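Local coordinates for leucine-rich repeat protein (Bacteroides thetaiotaomicron, PDB 4ECN) that is of unknown function but, as an extracellular leucine-rich repeat protein, probably binds other proteins, at residues M667-I673 against E691-T695. Coordinates in Å, arbitrary orientation, origin at the centre of the assembly. Residue numbers count along the deposited sequence, not the author numbering.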
loop_
_atom_site.group_PDB
_atom_site.type_symbol
_atom_site.label_atom_id
_atom_site.label_comp_id
_atom_site.label_asym_id
_atom_site.label_seq_id
_atom_site.Cartn_x
_atom_site.Cartn_y
_atom_site.Cartn_z
HETATM N N MSE A 667 -8.476 -45.173 11.995
HETATM C CA MSE A 667 -7.597 -45.319 10.844
HETATM C C MSE A 667 -8.416 -45.608 9.567
HETATM O O MSE A 667 -8.081 -45.127 8.478
HETATM C CB MSE A 667 -6.600 -46.444 11.135
HETATM C CG MSE A 667 -5.523 -46.615 10.075
HETATM SE SE MSE A 667 -4.446 -45.013 9.819
HETATM C CE MSE A 667 -4.529 -44.902 7.918
ATOM N N ASP A 668 -9.523 -46.342 9.732
ATOM C CA ASP A 668 -10.438 -46.749 8.664
ATOM C C ASP A 668 -11.221 -45.543 8.093
ATOM O O ASP A 668 -11.595 -45.562 6.914
ATOM C CB ASP A 668 -11.406 -47.811 9.207
ATOM C CG ASP A 668 -10.690 -48.901 9.994
ATOM O OD1 ASP A 668 -9.892 -49.657 9.380
ATOM O OD2 ASP A 668 -10.865 -48.950 11.240
ATOM N N ASP A 669 -11.442 -44.499 8.918
ATOM C CA ASP A 669 -12.139 -43.272 8.524
ATOM C C ASP A 669 -11.185 -42.201 7.986
ATOM O O ASP A 669 -11.640 -41.298 7.272
ATOM C CB ASP A 669 -12.910 -42.686 9.713
ATOM C CG ASP A 669 -14.128 -43.462 10.173
ATOM O OD1 ASP A 669 -14.715 -44.208 9.345
ATOM O OD2 ASP A 669 -14.535 -43.279 11.339
ATOM N N TYR A 670 -9.872 -42.279 8.339
ATOM C CA TYR A 670 -8.871 -41.288 7.931
ATOM C C TYR A 670 -8.632 -41.358 6.405
ATOM O O TYR A 670 -8.372 -42.447 5.868
ATOM C CB TYR A 670 -7.567 -41.466 8.708
ATOM C CG TYR A 670 -6.621 -40.304 8.504
ATOM C CD1 TYR A 670 -6.989 -39.009 8.856
ATOM C CD2 TYR A 670 -5.351 -40.500 7.990
ATOM C CE1 TYR A 670 -6.131 -37.932 8.646
ATOM C CE2 TYR A 670 -4.478 -39.434 7.791
ATOM C CZ TYR A 670 -4.867 -38.151 8.126
ATOM O OH TYR A 670 -4.002 -37.102 7.919
ATOM N N LYS A 671 -8.768 -40.179 5.720
ATOM C CA LYS A 671 -8.689 -39.970 4.253
ATOM C C LYS A 671 -7.318 -39.462 3.738
ATOM O O LYS A 671 -7.140 -39.344 2.527
ATOM C CB LYS A 671 -9.748 -38.925 3.806
ATOM C CG LYS A 671 -11.219 -39.263 4.088
ATOM C CD LYS A 671 -12.191 -38.098 3.763
ATOM C CE LYS A 671 -12.142 -36.910 4.723
ATOM N NZ LYS A 671 -13.034 -35.783 4.320
ATOM N N GLY A 672 -6.401 -39.121 4.637
ATOM C CA GLY A 672 -5.085 -38.595 4.274
ATOM C C GLY A 672 -5.101 -37.142 3.835
ATOM O O GLY A 672 -6.125 -36.465 3.975
ATOM N N ILE A 673 -3.957 -36.651 3.299
ATOM C CA ILE A 673 -3.758 -35.270 2.827
ATOM C C ILE A 673 -3.232 -35.276 1.380
ATOM O O ILE A 673 -2.198 -35.899 1.100
ATOM C CB ILE A 673 -2.780 -34.456 3.750
ATOM C CG1 ILE A 673 -3.047 -34.655 5.271
ATOM C CG2 ILE A 673 -2.712 -32.961 3.346
ATOM C CD1 ILE A 673 -2.072 -33.988 6.198
ATOM N N GLU A 691 -0.061 -42.933 9.427
ATOM C CA GLU A 691 -1.409 -42.568 8.997
ATOM C C GLU A 691 -1.410 -41.803 7.681
ATOM O O GLU A 691 -2.370 -41.905 6.924
ATOM C CB GLU A 691 -2.064 -41.688 10.074
ATOM C CG GLU A 691 -1.814 -42.164 11.501
ATOM C CD GLU A 691 -0.625 -41.578 12.237
ATOM O OE1 GLU A 691 -0.645 -40.358 12.513
ATOM O OE2 GLU A 691 0.272 -42.355 12.636
ATOM N N LEU A 692 -0.365 -40.997 7.435
ATOM C CA LEU A 692 -0.245 -40.213 6.222
ATOM C C LEU A 692 0.130 -41.091 5.026
ATOM O O LEU A 692 -0.409 -40.924 3.948
ATOM C CB LEU A 692 0.806 -39.125 6.416
ATOM C CG LEU A 692 0.529 -38.047 7.461
ATOM C CD1 LEU A 692 1.733 -37.117 7.619
ATOM C CD2 LEU A 692 -0.686 -37.237 7.106
ATOM N N PHE A 693 1.029 -42.037 5.219
ATOM C CA PHE A 693 1.539 -42.900 4.172
ATOM C C PHE A 693 0.555 -44.038 3.888
ATOM O O PHE A 693 0.249 -44.316 2.718
ATOM C CB PHE A 693 2.923 -43.417 4.596
ATOM C CG PHE A 693 3.862 -42.246 4.801
ATOM C CD1 PHE A 693 4.418 -41.582 3.709
ATOM C CD2 PHE A 693 4.094 -41.735 6.072
ATOM C CE1 PHE A 693 5.217 -40.452 3.888
ATOM C CE2 PHE A 693 4.895 -40.607 6.251
ATOM C CZ PHE A 693 5.473 -39.986 5.161
ATOM N N ALA A 694 0.010 -44.643 4.959
ATOM C CA ALA A 694 -0.981 -45.705 4.886
ATOM C C ALA A 694 -2.177 -45.265 4.053
ATOM O O ALA A 694 -2.745 -46.096 3.355
ATOM C CB ALA A 694 -1.420 -46.092 6.279
ATOM N N THR A 695 -2.504 -43.954 4.054
ATOM C CA THR A 695 -3.640 -43.394 3.305
ATOM C C THR A 695 -3.228 -42.895 1.881
ATOM O O THR A 695 -4.038 -42.260 1.187
ATOM C CB THR A 695 -4.305 -42.258 4.086
ATOM O OG1 THR A 695 -3.326 -41.321 4.510
ATOM C CG2 THR A 695 -5.054 -42.744 5.270
#
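Thr695, just after the short helix 690-694, pushes its side chain into the inside of the bend made by residues 667-673 and loses more surface than any other residue, 76 Å². Its methyl rests against two neighbouring loop side chains: Thr695 CG2 lies 3.5 Å from both CE of the selenomethionine Met667 and Tyr670 CD2, and 3.4 Å from Tyr670 O. The hydroxyl faces back into its own helix turn, with Thr695 OG1 2.7 Å from Glu691 O and 3.0 Å from Leu692 O, so the loop meets mainly its apolar part. Beside it passes Gly672, whose CA is 3.3 Å from Thr695 OG1; a CB here would collide with that oxygen. Met667 (63 Å²) leaves its backbone sideways and then bends toward the helix, placing its CE 3.7 Å from Ala694 CB and 3.8 Å from Glu691 O, and its SE 4.1 Å from Glu691 CB. Tyr670 and Leu692 give 49 Å² each: the ring edge meets the helix backbone, Tyr670 CE2 to Glu691 O at 3.4 Å, while Leu692 CD2 packs against Tyr670 OH (3.4 Å) and Ile673 CD1 (3.6 Å). Ser697 OG hydrogen-bonds Ile673 N and Leu692 O; Asn636 of the preceding repeat holds Asp669 O and Lys671 N. Stacking of the segment leading into strand 675-679 on the helix preceding strand 701-703 joins consecutive coils of the parallel-stranded leucine-rich repeat solenoid.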